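Local coordinates for proteasome assembly chaperone family protein (Pyrococcus furiosus DSM 3638, PDB 3WZ2), which is an archaeal homologue of proteasome-assembly chaperones and probably acts on the proteasome as an assembly chaperone or activator, at residues 70-75 / 83-88; 20-25 / 79-84; 96-101 / 157-162; 29-34 / 224-229; 12-17 / 47-52. All blocks are in the same frame, centred on the assembly; numbering follows the deposited sequence.

Contact 1 of 5, residues 70-75 / 83-88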
# COMPACT_ATOMS: atom_id res chain seq x y z
N PRO B 70 1.26 -19.25 20.19
CA PRO B 70 1.07 -18.37 19.05
C PRO B 70 -0.04 -18.86 18.16
O PRO B 70 -0.44 -20.01 18.26
CB PRO B 70 2.43 -18.41 18.35
CG PRO B 70 2.93 -19.77 18.65
CD PRO B 70 2.36 -20.20 19.97
N PRO B 71 -0.57 -17.99 17.33
CA PRO B 71 -1.75 -18.32 16.56
C PRO B 71 -1.51 -19.27 15.41
O PRO B 71 -2.46 -19.91 14.98
CB PRO B 71 -2.25 -16.95 16.04
CG PRO B 71 -1.06 -16.08 16.08
CD PRO B 71 -0.20 -16.57 17.20
N LEU B 72 -0.27 -19.37 14.92
CA LEU B 72 0.06 -20.35 13.87
C LEU B 72 1.07 -21.32 14.41
O LEU B 72 2.20 -20.94 14.70
CB LEU B 72 0.63 -19.65 12.64
CG LEU B 72 -0.40 -19.27 11.60
CD1 LEU B 72 -1.31 -18.16 12.10
CD2 LEU B 72 0.29 -18.85 10.32
N ARG B 73 0.65 -22.54 14.65
CA ARG B 73 1.45 -23.44 15.44
C ARG B 73 1.49 -24.84 14.81
O ARG B 73 0.65 -25.19 13.99
CB ARG B 73 1.02 -23.51 16.93
CG ARG B 73 -0.44 -23.53 17.16
CD ARG B 73 -0.83 -23.34 18.63
NE ARG B 73 -2.23 -23.71 18.72
CZ ARG B 73 -3.22 -22.95 18.33
NH1 ARG B 73 -2.99 -21.72 17.87
NH2 ARG B 73 -4.46 -23.38 18.47
N PHE B 74 2.50 -25.59 15.21
CA PHE B 74 2.71 -26.98 14.80
C PHE B 74 2.73 -27.86 16.02
O PHE B 74 3.42 -27.57 17.00
CB PHE B 74 4.04 -27.11 14.07
CG PHE B 74 4.13 -26.25 12.85
CD1 PHE B 74 3.50 -26.62 11.69
CD2 PHE B 74 4.82 -25.04 12.89
CE1 PHE B 74 3.57 -25.81 10.57
CE2 PHE B 74 4.89 -24.23 11.76
CZ PHE B 74 4.24 -24.61 10.60
N TYR B 75 1.94 -28.94 15.96
CA TYR B 75 1.93 -29.96 16.98
C TYR B 75 2.59 -31.20 16.44
O TYR B 75 2.60 -31.44 15.23
CB TYR B 75 0.50 -30.27 17.38
CG TYR B 75 -0.19 -29.16 18.12
CD1 TYR B 75 -0.02 -29.01 19.50
CD2 TYR B 75 -0.98 -28.26 17.47
CE1 TYR B 75 -0.63 -27.99 20.19
CE2 TYR B 75 -1.61 -27.23 18.15
CZ TYR B 75 -1.42 -27.10 19.52
OH TYR B 75 -2.05 -26.09 20.17
N ALA B 83 -0.38 -28.91 11.47
CA ALA B 83 -0.28 -27.47 11.37
C ALA B 83 -1.65 -26.85 11.52
O ALA B 83 -2.57 -27.20 10.76
CB ALA B 83 0.31 -27.10 10.01
N ILE B 84 -1.75 -25.86 12.41
CA ILE B 84 -3.02 -25.22 12.78
C ILE B 84 -2.84 -23.72 12.65
O ILE B 84 -1.77 -23.20 12.92
CB ILE B 84 -3.36 -25.60 14.25
CG1 ILE B 84 -3.79 -27.13 14.27
CG2 ILE B 84 -4.37 -24.63 14.86
CD1 ILE B 84 -4.07 -27.72 15.62
N ALA B 85 -3.90 -23.02 12.27
CA ALA B 85 -3.93 -21.58 12.34
C ALA B 85 -5.25 -21.09 12.91
O ALA B 85 -6.31 -21.50 12.46
CB ALA B 85 -3.73 -21.00 10.94
N ASP B 86 -5.19 -20.14 13.83
CA ASP B 86 -6.38 -19.55 14.39
C ASP B 86 -6.80 -18.22 13.76
O ASP B 86 -7.80 -17.66 14.15
CB ASP B 86 -6.22 -19.42 15.91
CG ASP B 86 -6.36 -20.79 16.62
OD1 ASP B 86 -7.19 -21.60 16.19
OD2 ASP B 86 -5.60 -21.07 17.57
N ILE B 87 -6.09 -17.77 12.73
CA ILE B 87 -6.45 -16.55 12.01
C ILE B 87 -6.45 -16.88 10.51
O ILE B 87 -5.78 -17.81 10.07
CB ILE B 87 -5.47 -15.40 12.35
CG1 ILE B 87 -4.05 -15.86 12.17
CG2 ILE B 87 -5.63 -15.03 13.82
CD1 ILE B 87 -3.04 -14.74 12.26
N PHE B 88 -7.25 -16.16 9.74
CA PHE B 88 -7.37 -16.44 8.29
C PHE B 88 -6.56 -15.34 7.66
O PHE B 88 -6.85 -14.18 7.84
CB PHE B 88 -8.84 -16.53 7.77
CG PHE B 88 -8.97 -16.87 6.26
CD1 PHE B 88 -9.17 -18.19 5.82
CD2 PHE B 88 -8.95 -15.85 5.28
CE1 PHE B 88 -9.31 -18.48 4.45
CE2 PHE B 88 -9.08 -16.14 3.92
CZ PHE B 88 -9.25 -17.45 3.51
O HOH W 1 -7.49 -23.63 17.60

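Contact 2 of 5, residues 20-25 / 79-84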
# COMPACT_ATOMS: atom_id res chain seq x y z
N ALA B 20 8.75 -37.01 8.13
CA ALA B 20 7.51 -36.49 8.71
C ALA B 20 6.31 -36.86 7.86
O ALA B 20 6.35 -36.87 6.61
CB ALA B 20 7.62 -34.98 8.84
N ILE B 21 5.23 -37.18 8.55
CA ILE B 21 3.91 -37.08 7.98
C ILE B 21 3.32 -35.77 8.44
O ILE B 21 3.08 -35.56 9.63
CB ILE B 21 3.05 -38.27 8.40
CG1 ILE B 21 3.63 -39.55 7.80
CG2 ILE B 21 1.60 -38.07 7.97
CD1 ILE B 21 3.15 -40.82 8.48
N PHE B 22 3.08 -34.87 7.47
CA PHE B 22 2.68 -33.50 7.76
C PHE B 22 1.24 -33.33 7.39
O PHE B 22 0.87 -33.58 6.23
CB PHE B 22 3.51 -32.53 6.93
CG PHE B 22 3.23 -31.09 7.22
CD1 PHE B 22 3.96 -30.42 8.16
CD2 PHE B 22 2.28 -30.40 6.51
CE1 PHE B 22 3.73 -29.07 8.42
CE2 PHE B 22 2.05 -29.05 6.75
CZ PHE B 22 2.78 -28.39 7.70
N ILE B 23 0.44 -32.91 8.35
CA ILE B 23 -0.98 -32.75 8.14
C ILE B 23 -1.36 -31.30 8.33
O ILE B 23 -1.06 -30.72 9.36
CB ILE B 23 -1.75 -33.58 9.15
CG1 ILE B 23 -1.41 -35.05 8.94
CG2 ILE B 23 -3.24 -33.36 9.00
CD1 ILE B 23 -1.79 -35.91 10.12
N GLU B 24 -2.03 -30.71 7.34
CA GLU B 24 -2.34 -29.29 7.40
C GLU B 24 -3.85 -29.09 7.45
O GLU B 24 -4.56 -29.66 6.65
CB GLU B 24 -1.77 -28.59 6.15
CG GLU B 24 -2.25 -27.18 5.94
CD GLU B 24 -3.54 -27.07 5.12
OE1 GLU B 24 -3.62 -27.62 4.00
OE2 GLU B 24 -4.44 -26.33 5.54
N GLY B 25 -4.33 -28.29 8.40
CA GLY B 25 -5.76 -28.02 8.53
C GLY B 25 -6.04 -26.55 8.81
O GLY B 25 -6.70 -26.23 9.80
N ASN B 79 6.31 -39.24 14.32
CA ASN B 79 6.68 -38.80 12.97
C ASN B 79 5.60 -37.89 12.39
O ASN B 79 5.68 -37.51 11.24
CB ASN B 79 6.96 -40.01 12.06
CG ASN B 79 5.79 -40.98 11.99
OD1 ASN B 79 5.08 -41.20 12.97
ND2 ASN B 79 5.56 -41.55 10.81
N ILE B 80 4.60 -37.54 13.19
CA ILE B 80 3.48 -36.77 12.69
C ILE B 80 3.55 -35.32 13.14
O ILE B 80 3.83 -35.04 14.32
CB ILE B 80 2.13 -37.37 13.13
CG1 ILE B 80 2.07 -38.81 12.61
CG2 ILE B 80 0.98 -36.55 12.56
CD1 ILE B 80 0.87 -39.58 13.05
N ILE B 81 3.32 -34.40 12.21
CA ILE B 81 3.20 -32.98 12.49
C ILE B 81 1.83 -32.52 12.02
O ILE B 81 1.40 -32.88 10.92
CB ILE B 81 4.26 -32.17 11.75
CG1 ILE B 81 5.67 -32.65 12.13
CG2 ILE B 81 4.09 -30.69 12.02
CD1 ILE B 81 6.77 -32.03 11.31
N ILE B 82 1.15 -31.74 12.86
CA ILE B 82 -0.11 -31.09 12.49
C ILE B 82 0.03 -29.59 12.54
O ILE B 82 0.51 -29.06 13.54
CB ILE B 82 -1.23 -31.53 13.42
CG1 ILE B 82 -1.42 -33.04 13.24
CG2 ILE B 82 -2.52 -30.81 13.11
CD1 ILE B 82 -2.53 -33.61 14.06
N ALA B 83 -0.38 -28.91 11.47
CA ALA B 83 -0.28 -27.47 11.37
C ALA B 83 -1.65 -26.85 11.52
O ALA B 83 -2.57 -27.20 10.76
CB ALA B 83 0.31 -27.10 10.01
N ILE B 84 -1.75 -25.86 12.41
CA ILE B 84 -3.02 -25.22 12.78
C ILE B 84 -2.84 -23.72 12.65
O ILE B 84 -1.77 -23.20 12.92
CB ILE B 84 -3.36 -25.60 14.25
CG1 ILE B 84 -3.79 -27.13 14.27
CG2 ILE B 84 -4.37 -24.63 14.86
CD1 ILE B 84 -4.07 -27.72 15.62

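Contact 3 of 5, residues 96-101 / 157-162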
# COMPACT_ATOMS: atom_id res chain seq x y z
N GLU B 96 3.66 -17.28 1.11
CA GLU B 96 4.96 -17.28 1.75
C GLU B 96 5.08 -18.43 2.75
O GLU B 96 6.14 -19.03 2.86
CB GLU B 96 5.24 -15.95 2.44
CG GLU B 96 5.49 -14.77 1.52
CD GLU B 96 6.96 -14.62 1.13
OE1 GLU B 96 7.73 -15.62 1.24
OE2 GLU B 96 7.34 -13.50 0.71
N ILE B 97 4.03 -18.68 3.53
CA ILE B 97 4.08 -19.72 4.52
C ILE B 97 4.17 -21.07 3.85
O ILE B 97 4.97 -21.90 4.25
CB ILE B 97 2.88 -19.66 5.49
CG1 ILE B 97 2.94 -18.40 6.36
CG2 ILE B 97 2.84 -20.89 6.39
CD1 ILE B 97 1.61 -18.03 6.96
N ALA B 98 3.36 -21.29 2.83
CA ALA B 98 3.42 -22.54 2.05
C ALA B 98 4.81 -22.81 1.50
O ALA B 98 5.32 -23.94 1.60
CB ALA B 98 2.43 -22.51 0.90
N LYS B 99 5.45 -21.78 0.98
CA LYS B 99 6.83 -21.91 0.50
C LYS B 99 7.77 -22.39 1.61
O LYS B 99 8.59 -23.28 1.38
CB LYS B 99 7.31 -20.59 -0.16
CG LYS B 99 6.56 -20.21 -1.45
CD LYS B 99 7.11 -20.93 -2.67
CE LYS B 99 6.07 -20.94 -3.72
NZ LYS B 99 6.56 -21.33 -5.08
N GLU B 100 7.71 -21.78 2.79
CA GLU B 100 8.60 -22.22 3.89
C GLU B 100 8.26 -23.62 4.37
O GLU B 100 9.14 -24.39 4.69
CB GLU B 100 8.54 -21.27 5.08
CG GLU B 100 9.07 -19.89 4.82
CD GLU B 100 10.55 -19.87 4.39
OE1 GLU B 100 11.39 -20.57 5.01
OE2 GLU B 100 10.85 -19.15 3.40
N ILE B 101 6.97 -23.95 4.41
CA ILE B 101 6.58 -25.29 4.78
C ILE B 101 7.17 -26.32 3.79
O ILE B 101 7.74 -27.32 4.19
CB ILE B 101 5.07 -25.43 4.85
CG1 ILE B 101 4.54 -24.69 6.07
CG2 ILE B 101 4.66 -26.88 4.85
CD1 ILE B 101 3.02 -24.58 6.14
N THR B 157 -8.96 -23.76 -3.07
CA THR B 157 -8.34 -22.45 -2.78
C THR B 157 -7.70 -22.46 -1.40
O THR B 157 -7.92 -23.36 -0.59
CB THR B 157 -9.37 -21.32 -2.77
OG1 THR B 157 -10.40 -21.67 -1.82
CG2 THR B 157 -10.00 -21.16 -4.15
N GLY B 158 -6.77 -21.53 -1.20
CA GLY B 158 -6.12 -21.42 0.08
C GLY B 158 -4.92 -22.33 0.23
O GLY B 158 -4.39 -22.90 -0.75
N MET B 159 -4.50 -22.47 1.48
CA MET B 159 -3.31 -23.22 1.82
C MET B 159 -3.36 -24.62 1.22
O MET B 159 -2.34 -25.12 0.72
CB MET B 159 -3.11 -23.26 3.36
CG MET B 159 -1.93 -24.09 3.84
SD MET B 159 -0.35 -23.47 3.30
CE MET B 159 -0.07 -22.11 4.42
N SER B 160 -4.52 -25.28 1.35
CA SER B 160 -4.61 -26.69 0.97
C SER B 160 -4.33 -26.87 -0.51
O SER B 160 -3.55 -27.73 -0.91
CB SER B 160 -5.99 -27.26 1.32
OG SER B 160 -6.06 -27.35 2.74
N GLY B 161 -4.92 -26.01 -1.34
CA GLY B 161 -4.61 -26.01 -2.79
C GLY B 161 -3.15 -25.74 -3.10
O GLY B 161 -2.57 -26.36 -3.98
N LYS B 162 -2.56 -24.79 -2.40
CA LYS B 162 -1.19 -24.39 -2.69
C LYS B 162 -0.22 -25.47 -2.31
O LYS B 162 0.66 -25.79 -3.07
CB LYS B 162 -0.81 -23.08 -1.96
CG LYS B 162 0.50 -22.46 -2.47
CD LYS B 162 0.30 -21.91 -3.88
CE LYS B 162 1.57 -21.61 -4.63
NZ LYS B 162 2.26 -20.43 -4.08

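Contact 4 of 5, residues 29-34 / 224-229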
# COMPACT_ATOMS: atom_id res chain seq x y z
N VAL B 29 -13.23 -23.64 4.07
CA VAL B 29 -14.68 -23.83 3.96
C VAL B 29 -15.18 -24.78 5.04
O VAL B 29 -14.60 -25.83 5.26
CB VAL B 29 -15.05 -24.56 2.62
CG1 VAL B 29 -16.57 -24.57 2.41
CG2 VAL B 29 -14.37 -23.97 1.38
N GLY B 30 -16.26 -24.40 5.69
CA GLY B 30 -16.85 -25.18 6.77
C GLY B 30 -16.04 -25.28 8.02
O GLY B 30 -16.43 -25.98 8.96
N LEU B 31 -14.86 -24.65 8.04
CA LEU B 31 -13.81 -24.96 9.01
C LEU B 31 -13.59 -26.46 9.20
O LEU B 31 -13.20 -26.93 10.26
CB LEU B 31 -14.13 -24.30 10.33
CG LEU B 31 -14.13 -22.78 10.32
CD1 LEU B 31 -14.65 -22.25 11.64
CD2 LEU B 31 -12.73 -22.21 10.08
N VAL B 32 -13.74 -27.21 8.13
CA VAL B 32 -13.64 -28.66 8.18
C VAL B 32 -12.25 -29.05 8.59
O VAL B 32 -12.05 -29.85 9.51
CB VAL B 32 -14.04 -29.29 6.84
CG1 VAL B 32 -13.84 -30.79 6.83
CG2 VAL B 32 -15.49 -28.98 6.53
N GLY B 33 -11.26 -28.55 7.88
CA GLY B 33 -9.88 -28.92 8.18
C GLY B 33 -9.44 -28.44 9.53
O GLY B 33 -8.70 -29.15 10.24
N HIS B 34 -9.87 -27.24 9.89
CA HIS B 34 -9.56 -26.64 11.20
C HIS B 34 -10.09 -27.46 12.37
O HIS B 34 -9.36 -27.80 13.31
CB HIS B 34 -10.15 -25.25 11.25
CG HIS B 34 -9.90 -24.53 12.52
ND1 HIS B 34 -8.70 -23.90 12.79
CD2 HIS B 34 -10.69 -24.32 13.61
CE1 HIS B 34 -8.74 -23.37 14.00
NE2 HIS B 34 -9.94 -23.59 14.51
N ARG B 224 -18.69 -17.37 15.21
CA ARG B 224 -18.08 -16.05 14.99
C ARG B 224 -16.84 -16.16 14.08
O ARG B 224 -16.76 -15.46 13.07
CB ARG B 224 -17.80 -15.27 16.30
CG ARG B 224 -16.35 -15.22 16.75
CD ARG B 224 -16.04 -14.21 17.83
NE ARG B 224 -14.72 -13.62 17.52
CZ ARG B 224 -14.16 -12.60 18.18
NH1 ARG B 224 -14.78 -12.06 19.22
NH2 ARG B 224 -12.98 -12.14 17.79
N MET B 225 -15.91 -17.04 14.43
CA MET B 225 -14.75 -17.36 13.58
C MET B 225 -15.14 -17.63 12.13
O MET B 225 -14.49 -17.14 11.21
CB MET B 225 -14.00 -18.56 14.12
CG MET B 225 -12.61 -18.68 13.55
SD MET B 225 -11.87 -20.28 13.84
CE MET B 225 -10.38 -20.16 12.87
N HIS B 226 -16.20 -18.38 11.92
CA HIS B 226 -16.63 -18.65 10.57
C HIS B 226 -17.05 -17.35 9.88
O HIS B 226 -16.78 -17.15 8.69
CB HIS B 226 -17.78 -19.66 10.55
CG HIS B 226 -18.14 -20.12 9.18
ND1 HIS B 226 -18.99 -19.42 8.37
CD2 HIS B 226 -17.75 -21.20 8.47
CE1 HIS B 226 -19.10 -20.04 7.20
NE2 HIS B 226 -18.35 -21.12 7.24
N GLU B 227 -17.77 -16.52 10.63
CA GLU B 227 -18.24 -15.22 10.16
C GLU B 227 -17.07 -14.30 9.80
O GLU B 227 -17.02 -13.77 8.70
CB GLU B 227 -19.07 -14.57 11.28
CG GLU B 227 -20.37 -13.93 10.89
CD GLU B 227 -21.12 -14.70 9.83
OE1 GLU B 227 -21.37 -15.90 10.06
OE2 GLU B 227 -21.44 -14.12 8.77
N GLN B 228 -16.15 -14.15 10.75
CA GLN B 228 -14.86 -13.50 10.52
C GLN B 228 -14.24 -13.95 9.20
O GLN B 228 -13.84 -13.13 8.38
CB GLN B 228 -13.87 -13.86 11.64
CG GLN B 228 -13.59 -12.86 12.76
CD GLN B 228 -14.79 -12.11 13.31
OE1 GLN B 228 -15.42 -11.34 12.59
NE2 GLN B 228 -15.10 -12.30 14.61
N MET B 229 -14.12 -15.27 9.03
CA MET B 229 -13.39 -15.84 7.91
C MET B 229 -14.06 -15.47 6.61
O MET B 229 -13.37 -15.10 5.65
CB MET B 229 -13.29 -17.37 8.04
CG MET B 229 -12.74 -18.05 6.79
SD MET B 229 -12.90 -19.84 6.76
CE MET B 229 -14.67 -20.06 6.55
O HOH W 2 -17.48 -21.91 4.88

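Contact 5 of 5, residues 12-17 / 47-52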
# COMPACT_ATOMS: atom_id res chain seq x y z
N LEU B 12 9.91 -20.35 9.85
CA LEU B 12 9.38 -21.50 10.56
C LEU B 12 10.27 -21.81 11.71
O LEU B 12 11.43 -22.11 11.51
CB LEU B 12 9.29 -22.75 9.68
CG LEU B 12 8.01 -23.35 9.18
CD1 LEU B 12 7.05 -22.23 8.87
CD2 LEU B 12 8.27 -24.23 7.98
N VAL B 13 9.73 -21.79 12.91
CA VAL B 13 10.45 -22.33 14.04
C VAL B 13 9.93 -23.72 14.28
O VAL B 13 8.86 -23.91 14.83
CB VAL B 13 10.29 -21.44 15.31
CG1 VAL B 13 11.10 -21.99 16.49
CG2 VAL B 13 10.73 -20.01 15.01
N LEU B 14 10.70 -24.70 13.87
CA LEU B 14 10.23 -26.06 13.78
C LEU B 14 11.43 -27.01 13.71
O LEU B 14 12.15 -26.99 12.71
CB LEU B 14 9.37 -26.20 12.53
CG LEU B 14 8.67 -27.53 12.38
CD1 LEU B 14 7.77 -27.81 13.56
CD2 LEU B 14 7.86 -27.55 11.09
N PRO B 15 11.62 -27.86 14.74
CA PRO B 15 12.71 -28.83 14.61
C PRO B 15 12.46 -29.83 13.50
O PRO B 15 11.31 -30.09 13.13
CB PRO B 15 12.74 -29.53 15.98
CG PRO B 15 11.42 -29.27 16.59
CD PRO B 15 10.91 -27.97 16.02
N GLU B 16 13.54 -30.36 12.97
CA GLU B 16 13.51 -31.39 11.94
C GLU B 16 12.92 -32.68 12.47
O GLU B 16 13.24 -33.12 13.57
CB GLU B 16 14.91 -31.65 11.40
CG GLU B 16 15.47 -30.41 10.73
CD GLU B 16 16.69 -30.68 9.83
OE1 GLU B 16 17.00 -31.86 9.50
OE2 GLU B 16 17.34 -29.68 9.47
N VAL B 17 11.94 -33.20 11.76
CA VAL B 17 11.38 -34.49 12.05
C VAL B 17 11.61 -35.28 10.78
O VAL B 17 10.95 -35.02 9.77
CB VAL B 17 9.88 -34.39 12.40
CG1 VAL B 17 9.25 -35.78 12.56
CG2 VAL B 17 9.69 -33.59 13.70
N ASP B 47 2.37 -32.65 21.55
CA ASP B 47 3.02 -31.46 22.09
C ASP B 47 3.05 -30.35 21.05
O ASP B 47 3.15 -30.60 19.85
CB ASP B 47 4.46 -31.77 22.52
CG ASP B 47 4.54 -32.98 23.44
OD1 ASP B 47 3.81 -33.00 24.47
OD2 ASP B 47 5.28 -33.93 23.12
N LEU B 48 3.04 -29.12 21.54
CA LEU B 48 3.41 -27.98 20.74
C LEU B 48 4.91 -28.04 20.44
O LEU B 48 5.71 -28.02 21.35
CB LEU B 48 3.08 -26.71 21.51
CG LEU B 48 3.43 -25.40 20.82
CD1 LEU B 48 2.54 -25.20 19.62
CD2 LEU B 48 3.26 -24.24 21.79
N ILE B 49 5.29 -28.13 19.16
CA ILE B 49 6.70 -28.26 18.81
C ILE B 49 7.29 -27.07 18.03
O ILE B 49 8.49 -26.99 17.86
CB ILE B 49 7.01 -29.58 18.05
CG1 ILE B 49 6.20 -29.68 16.75
CG2 ILE B 49 6.75 -30.77 18.96
CD1 ILE B 49 6.72 -30.73 15.78
N GLY B 50 6.44 -26.18 17.54
CA GLY B 50 6.90 -25.03 16.81
C GLY B 50 5.80 -24.10 16.38
O GLY B 50 4.65 -24.26 16.74
N TYR B 51 6.18 -23.09 15.59
CA TYR B 51 5.26 -22.06 15.20
C TYR B 51 5.77 -21.34 13.98
O TYR B 51 6.93 -21.47 13.60
CB TYR B 51 5.02 -21.08 16.36
CG TYR B 51 6.29 -20.45 16.91
CD1 TYR B 51 7.14 -21.18 17.71
CD2 TYR B 51 6.60 -19.13 16.64
CE1 TYR B 51 8.29 -20.62 18.24
CE2 TYR B 51 7.75 -18.55 17.17
CZ TYR B 51 8.60 -19.31 17.95
OH TYR B 51 9.76 -18.75 18.49
N VAL B 52 4.89 -20.57 13.37
CA VAL B 52 5.26 -19.63 12.34
C VAL B 52 5.43 -18.24 12.93
O VAL B 52 4.61 -17.75 13.71
CB VAL B 52 4.18 -19.54 11.29
CG1 VAL B 52 4.60 -18.61 10.17
CG2 VAL B 52 3.85 -20.91 10.76

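Contact 1 of 5, residues 70-75 / 83-88
Arg73 and Ile84 are a hydrogen-bonded pair of an antiparallel beta hairpin, and the arginine then reaches across the same face of the sheet to Asp86. The pairing rests on Arg73 N to Ile84 O and Ile84 N to Arg73 O, both 3.0 Å; Asp86 N to Pro71 O continues it beyond the second strand. From CB, the Arg73 chain starts with CG between its own N and carbonyl carbon (chi1 42°) and runs extended to NE. There NE donates to Tyr75 OH at 2.8 Å, the hydroxyl lying near the guanidinium plane. Ile84 CG2 touches one face of the group, off-centre, 3.8 Å from Arg73 NH2. Arg73 NH1 bonds to Pro70 O at 3.1 Å and also joins NH2 in an end-on salt bridge. Both nitrogens hold the single oxygen Asp86 OD2 at 2.7 Å and approach it from one face of the carboxylate, whose plane is 41° from that of the guanidinium. With NE, NH1 and NH2 all bonded, the rotation of the group is fixed. A water donates to Asp86 OD1 and accepts a weak bond from Arg73 NH2. On the face carrying Leu72, Phe74 and Ala83 the contacts are apolar: Phe74 CE1 meets Ala83 CB at 3.6 Å, and the Leu72 side chain crosses that of Ile87, just past the strand, at about a right angle. The hairpin lies between strands 47-53 and 21-24; helix 32-43 supplies His34 against Asp86 and Asn38 against Ile84, while strand 60-64 packs on Arg73 and Asp86.

Contact 2 of 5, residues 20-25 / 79-84
Ile21 to Glu24 pair in parallel register with Ile80 to Ala83, the short strand axes 4.7 Å apart and 19° from parallel. This is the middle of the mixed sheet of an alpha/beta fold, where strand 21-24 lies between strand 80-85 and strand 112-120, the two ends of a beta-alpha-beta crossover through helix 91-107. Five backbone bonds alternate in donor: Ile21 N to Asn79 O, Ile81 N to Ile21 O, Ile23 N to Ile81 O, Ala83 N to Ile23 O and Gly25 N to Ala83 O. The shortest, Ile23 N to Ile81 O, is 2.7 Å and is matched by Ile21 N to Asn79 O. The longest runs from Gly25 N to Ala83 O at 3.1 Å.

Four isoleucines line one face. The Ile23 and Ile80 side chains cross at a slant, Ile23 CD1 3.7 Å from Ile80 CG2, and Ile23 CB lies near Ile82 CG1 at 4.1 Å; helix 32-43 closes over Ile82 with Ala37 and Leu40. At the strand start, Ile21 and Asn79 run side by side in the same direction.

On the other face, Phe22 holds CG anti to its backbone N (chi1 -176°), and its ring spans two residues of the neighbouring strand. Phe22 CD1 meets Ile81 CG2 at 3.9 Å, while Phe22 CZ meets Ala83 CB at 3.6 Å. Ile101 and Leu105 of helix 91-107 pack against the same ring. Glu24 is buried on this face, yet its carboxylate is satisfied: OE2 is bonded to Tyr26 N, and OE1 to both Ser115 OG and Ser160 OG.

Contact 3 of 5, residues 96-101 / 157-162
Ile97 CG2 makes the first touch, lying 3.7 Å from Met159 CE, with the two side chains crossing at about a right angle. Next comes Ala98, whose CB points toward the other helix and meets two groups, Met159 SD at 3.8 Å and Lys162 CG at 3.9 Å. Met159 reaches both residues through two bends: chi2 (64°) sets SD by Ala98, and chi3 (78°) sets CE by Ile97. Lys99 follows, and its CE approaches Lys162 NZ. The two ammonium nitrogens, Lys99 NZ and Lys162 NZ, stand 4.5 Å apart; their mutual repulsion is probably eased by the salt bridge of Lys99 to Glu166, and Lys162 has a weak bond to Asn95. Ile101 ends the row with CD1 at 4.3 Å from Met159 CE.

The segment axes are 10.0 Å apart and inclined by 44°. These few side-chain contacts, burying 221 Å² between the segments, join two helices on the same side of the sheet. Beneath them, Ile101 rests on Phe22 and Met159 on Glu24 of strand 21-24. Strand 112-120 backs Ser160, and a third subunit adds an antiparallel strand pairing at Thr157.

Contact 4 of 5, residues 29-34 / 224-229
His226 NE2 and Gly30 N are bridged by one water, which lies 2.6 Å from His226 NE2 and accepts from Gly30 N at 2.9 Å. The direct separation of Gly30 N and His226 NE2 is 4.2 Å, and the glycine nitrogen sits at the edge of the imidazole, near its plane. The remaining contacts are van der Waals, CH-pi and sulfur-aromatic. Leu31, at the N-cap position of helix 32-43, directs its CB toward helix 223-235, and its methyls divide between two methionines: CD1 is 4.1 Å from Met225 SD, and CD2 is as far from Met229 SD. Leu31 and Met229 slide past each other in opposite directions. Met225 is extended (chi3 173°) and reaches His34 tip to tip. Its CE lies over one face of the imidazole in a CH-pi contact, 3.9 Å from the ring centroid and 18° off the normal, while Met225 SD takes an oblique sulfur-aromatic position.

Helix 223-235, part of a predicted coiled coil, is thereby docked on the start of helix 32-43, with Pro27 and Phe88 also against its methionines. The chemistry is consistent with an interface held largely by dispersion between polarisable sulfurs, methyls and an imidazole face, with a water-bridged polar link alongside.

Contact 5 of 5, residues 12-17 / 47-52
At the edge of the mixed sheet, Val13 of strand 11-13 and Tyr51 of strand 47-53 form an antiparallel hydrogen-bonded pair, strand 11-13 being outermost within the chain. On its other side strand 47-53 carries a classic beta bulge, Ile49 and Gly50 together facing Phe74 of strand 72-77. Val13 N donates to Tyr51 O and Tyr51 N to Val13 O, each at 2.9 Å. Beside them Val13 O comes within 3.0 Å of Gly50 CA, a CA-H...O contact; Gly50 has no CB, and one would run into this oxygen.

The Tyr51 side chain starts with CG between its own N and carbonyl carbon (chi1 56°) and lies alongside Val13, both pointing the same way. One ring face receives Val13 CB in a CH-pi contact, 3.9 Å from the ring centroid and 21° off the normal. Val13 CG1 presses on Tyr51 CE1 at 3.6 Å, while CG2 sits by CZ and OH. The ring also meets Trp165 of a second subunit edge-to-face, so a neighbouring subunit packs on this edge of the sheet.

On the face of Leu12 and Val52 the contacts across the strands are aliphatic. These two side chains cross at a slant, Leu12 CD1 3.9 Å from Val52 CG2, and Tyr104 of helix 91-107 packs against Leu12 and Leu14. Past the strand end, Leu14 CD1 touches Ile49 CD1 at 3.8 Å, and Pro15 CD rests 3.2 Å from Ile49 O.

Contacts 1 to 4 are buried, whereas contact 5 is only partly buried at the sheet margin. Contacts 1, 2 and 5 join neighbouring strands of one sheet: contact 2 is parallel, and contact 1 shares strand 80-85 with it through an antiparallel hairpin. Backbone bonds dominate all three, but contact 1 adds a salt bridge and contact 5 a bulge and an aromatic face. Contact 3 joins two helices and contact 4 sets a helix against the start of another, both through methionine, with about 17 Å between their centres and no touch. Contact 3 meets contact 2 where Ser160 bonds Glu24; contact 4 meets contact 1 where His34 packs against Asp86. Other subunits approach contacts 1, 3 and 5.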